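Local coordinates for protein putative C39-like peptidase (Bacillus anthracis, PDB 3ERV) that is of unknown function but, as a putative C39-like cysteine peptidase, probably cleaves peptide bonds, at residues V145-N150 with Q211-M216. Sequence-based numbering, arbitrary orientation.
Sequences VVIITN and QAWVQM
A212 and W213 in the last turn of helix 206-215, and M216 just after it, pack on I147 to N150 of a central strand of the antiparallel sheet, a buried helix-on-strand contact. The axes run nearly perpendicular, at 100° and 6.9 Å, a close approach consistent with the small A212 side chain pointing at the strand: its CB lies 3.5 Å from T149 OG1 and also touches N150 ND2. W213 CG lies anti to the backbone N (chi1 176°), and CD1 of the indole meets I147 CB obliquely, 3.9 Å away; near the ring plane, I148 O meets the same CD1 edge. A broad ring suits the site: it also touches I132 and L135 of helix 132-140, while NE1 bonds Q219 O. Flexible M216, bent at chi2 and chi3, lays CG 3.6 Å from T149 C and turns its methyl CE towards I148 CG2. One water donates to both I148 O and W213 O, each at 2.7 Å; another accepts from N150 ND2 and donates to A212 O and Q215 OE1. N150, with donor and acceptor, suits this place: OD1 bonds T152 and ND2 also A154 O. The T149 side chain lies near, without touching, C50, H178 (its backbone partner) and D194, an arrangement consistent with a cysteine-peptidase triad. The chemistry implies a join held by apolar packing, two waters bridging a seam without direct hydrogen bonds.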
loop_
_atom_site.group_PDB
_atom_site.type_symbol
_atom_site.label_atom_id
_atom_site.label_comp_id
_atom_site.label_asym_id
_atom_site.label_seq_id
_atom_site.Cartn_x
_atom_site.Cartn_y
_atom_site.Cartn_z
ATOM N N VAL A 145 3.076 -8.527 2.100
ATOM C CA VAL A 145 2.526 -7.912 0.897
ATOM C C VAL A 145 2.036 -6.487 1.231
ATOM O O VAL A 145 1.271 -6.304 2.164
ATOM C CB VAL A 145 1.339 -8.783 0.360
ATOM C CG1 VAL A 145 0.743 -8.223 -0.983
ATOM C CG2 VAL A 145 1.777 -10.246 0.263
ATOM N N VAL A 146 2.483 -5.495 0.470
ATOM C CA VAL A 146 1.989 -4.158 0.626
ATOM C C VAL A 146 0.642 -4.045 -0.113
ATOM O O VAL A 146 0.535 -4.424 -1.292
ATOM C CB VAL A 146 2.986 -3.148 0.066
ATOM C CG1 VAL A 146 2.388 -1.693 0.066
ATOM C CG2 VAL A 146 4.315 -3.253 0.818
ATOM N N ILE A 147 -0.388 -3.543 0.572
ATOM C CA ILE A 147 -1.705 -3.480 -0.063
ATOM C C ILE A 147 -2.385 -2.106 0.019
ATOM O O ILE A 147 -2.282 -1.396 1.023
ATOM C CB ILE A 147 -2.648 -4.601 0.441
ATOM C CG1 ILE A 147 -3.044 -4.328 1.880
ATOM C CG2 ILE A 147 -2.029 -6.036 0.269
ATOM C CD1 ILE A 147 -4.428 -3.726 1.985
ATOM N N ILE A 148 -3.063 -1.708 -1.040
ATOM C CA ILE A 148 -3.839 -0.476 -0.969
ATOM C C ILE A 148 -5.289 -0.866 -0.576
ATOM O O ILE A 148 -5.843 -1.780 -1.160
ATOM C CB ILE A 148 -3.865 0.270 -2.327
ATOM C CG1 ILE A 148 -2.448 0.537 -2.854
ATOM C CG2 ILE A 148 -4.705 1.570 -2.235
ATOM C CD1 ILE A 148 -1.649 1.440 -2.021
ATOM N N THR A 149 -5.877 -0.183 0.406
ATOM C CA THR A 149 -7.247 -0.481 0.848
ATOM C C THR A 149 -7.851 0.818 1.322
ATOM O O THR A 149 -7.412 1.877 0.874
ATOM C CB THR A 149 -7.296 -1.531 1.981
ATOM O OG1 THR A 149 -8.664 -1.822 2.305
ATOM C CG2 THR A 149 -6.594 -1.023 3.258
ATOM N N ASN A 150 -8.847 0.768 2.212
ATOM C CA ASN A 150 -9.297 2.013 2.865
ATOM C C ASN A 150 -9.147 1.903 4.383
ATOM O O ASN A 150 -9.095 0.804 4.923
ATOM C CB ASN A 150 -10.733 2.381 2.471
ATOM C CG ASN A 150 -11.764 1.522 3.206
ATOM O OD1 ASN A 150 -12.058 1.747 4.376
ATOM N ND2 ASN A 150 -12.239 0.507 2.545
ATOM N N GLN A 211 -12.788 -7.719 1.076
ATOM C CA GLN A 211 -13.774 -7.054 0.216
ATOM C C GLN A 211 -13.384 -5.599 -0.023
ATOM O O GLN A 211 -13.496 -5.078 -1.148
ATOM C CB GLN A 211 -15.168 -7.130 0.848
ATOM C CG GLN A 211 -15.793 -8.510 0.782
ATOM C CD GLN A 211 -17.070 -8.606 1.604
ATOM O OE1 GLN A 211 -17.256 -7.874 2.594
ATOM N NE2 GLN A 211 -17.955 -9.521 1.210
ATOM N N ALA A 212 -12.932 -4.951 1.045
ATOM C CA ALA A 212 -12.350 -3.604 0.957
ATOM C C ALA A 212 -11.164 -3.566 -0.038
ATOM O O ALA A 212 -11.078 -2.668 -0.879
ATOM C CB ALA A 212 -11.925 -3.122 2.345
ATOM N N TRP A 213 -10.277 -4.558 0.074
ATOM C CA TRP A 213 -9.071 -4.699 -0.796
ATOM C C TRP A 213 -9.468 -4.837 -2.262
ATOM O O TRP A 213 -8.948 -4.124 -3.136
ATOM C CB TRP A 213 -8.217 -5.911 -0.381
ATOM C CG TRP A 213 -7.043 -6.125 -1.293
ATOM C CD1 TRP A 213 -5.978 -5.276 -1.493
ATOM C CD2 TRP A 213 -6.821 -7.252 -2.157
ATOM N NE1 TRP A 213 -5.093 -5.827 -2.417
ATOM C CE2 TRP A 213 -5.599 -7.025 -2.847
ATOM C CE3 TRP A 213 -7.542 -8.427 -2.422
ATOM C CZ2 TRP A 213 -5.093 -7.926 -3.777
ATOM C CZ3 TRP A 213 -7.042 -9.323 -3.347
ATOM C CH2 TRP A 213 -5.815 -9.081 -4.003
ATOM N N VAL A 214 -10.403 -5.756 -2.521
ATOM C CA VAL A 214 -10.926 -5.954 -3.887
ATOM C C VAL A 214 -11.595 -4.673 -4.425
ATOM O O VAL A 214 -11.402 -4.275 -5.580
ATOM C CB VAL A 214 -11.915 -7.157 -3.939
ATOM C CG1 VAL A 214 -12.708 -7.118 -5.241
ATOM C CG2 VAL A 214 -11.164 -8.485 -3.804
ATOM N N GLN A 215 -12.368 -4.024 -3.560
ATOM C CA GLN A 215 -13.011 -2.748 -3.884
ATOM C C GLN A 215 -12.050 -1.636 -4.284
ATOM O O GLN A 215 -12.381 -0.861 -5.176
ATOM C CB GLN A 215 -13.875 -2.243 -2.722
ATOM C CG GLN A 215 -14.563 -0.946 -3.066
ATOM C CD GLN A 215 -15.565 -0.540 -2.015
ATOM O OE1 GLN A 215 -15.247 -0.367 -0.840
ATOM N NE2 GLN A 215 -16.792 -0.380 -2.439
ATOM N N MET A 216 -10.880 -1.547 -3.637
ATOM C CA MET A 216 -9.855 -0.589 -4.065
ATOM C C MET A 216 -9.008 -1.032 -5.253
ATOM O O MET A 216 -8.057 -0.349 -5.602
ATOM C CB MET A 216 -8.935 -0.182 -2.901
ATOM C CG MET A 216 -9.611 0.707 -1.857
ATOM S SD MET A 216 -10.149 2.321 -2.475
ATOM C CE MET A 216 -8.602 3.076 -3.024
HETATM O O HOH W 1 -6.666 -2.680 -3.579
HETATM O O HOH W 2 -12.375 -0.151 -0.252
#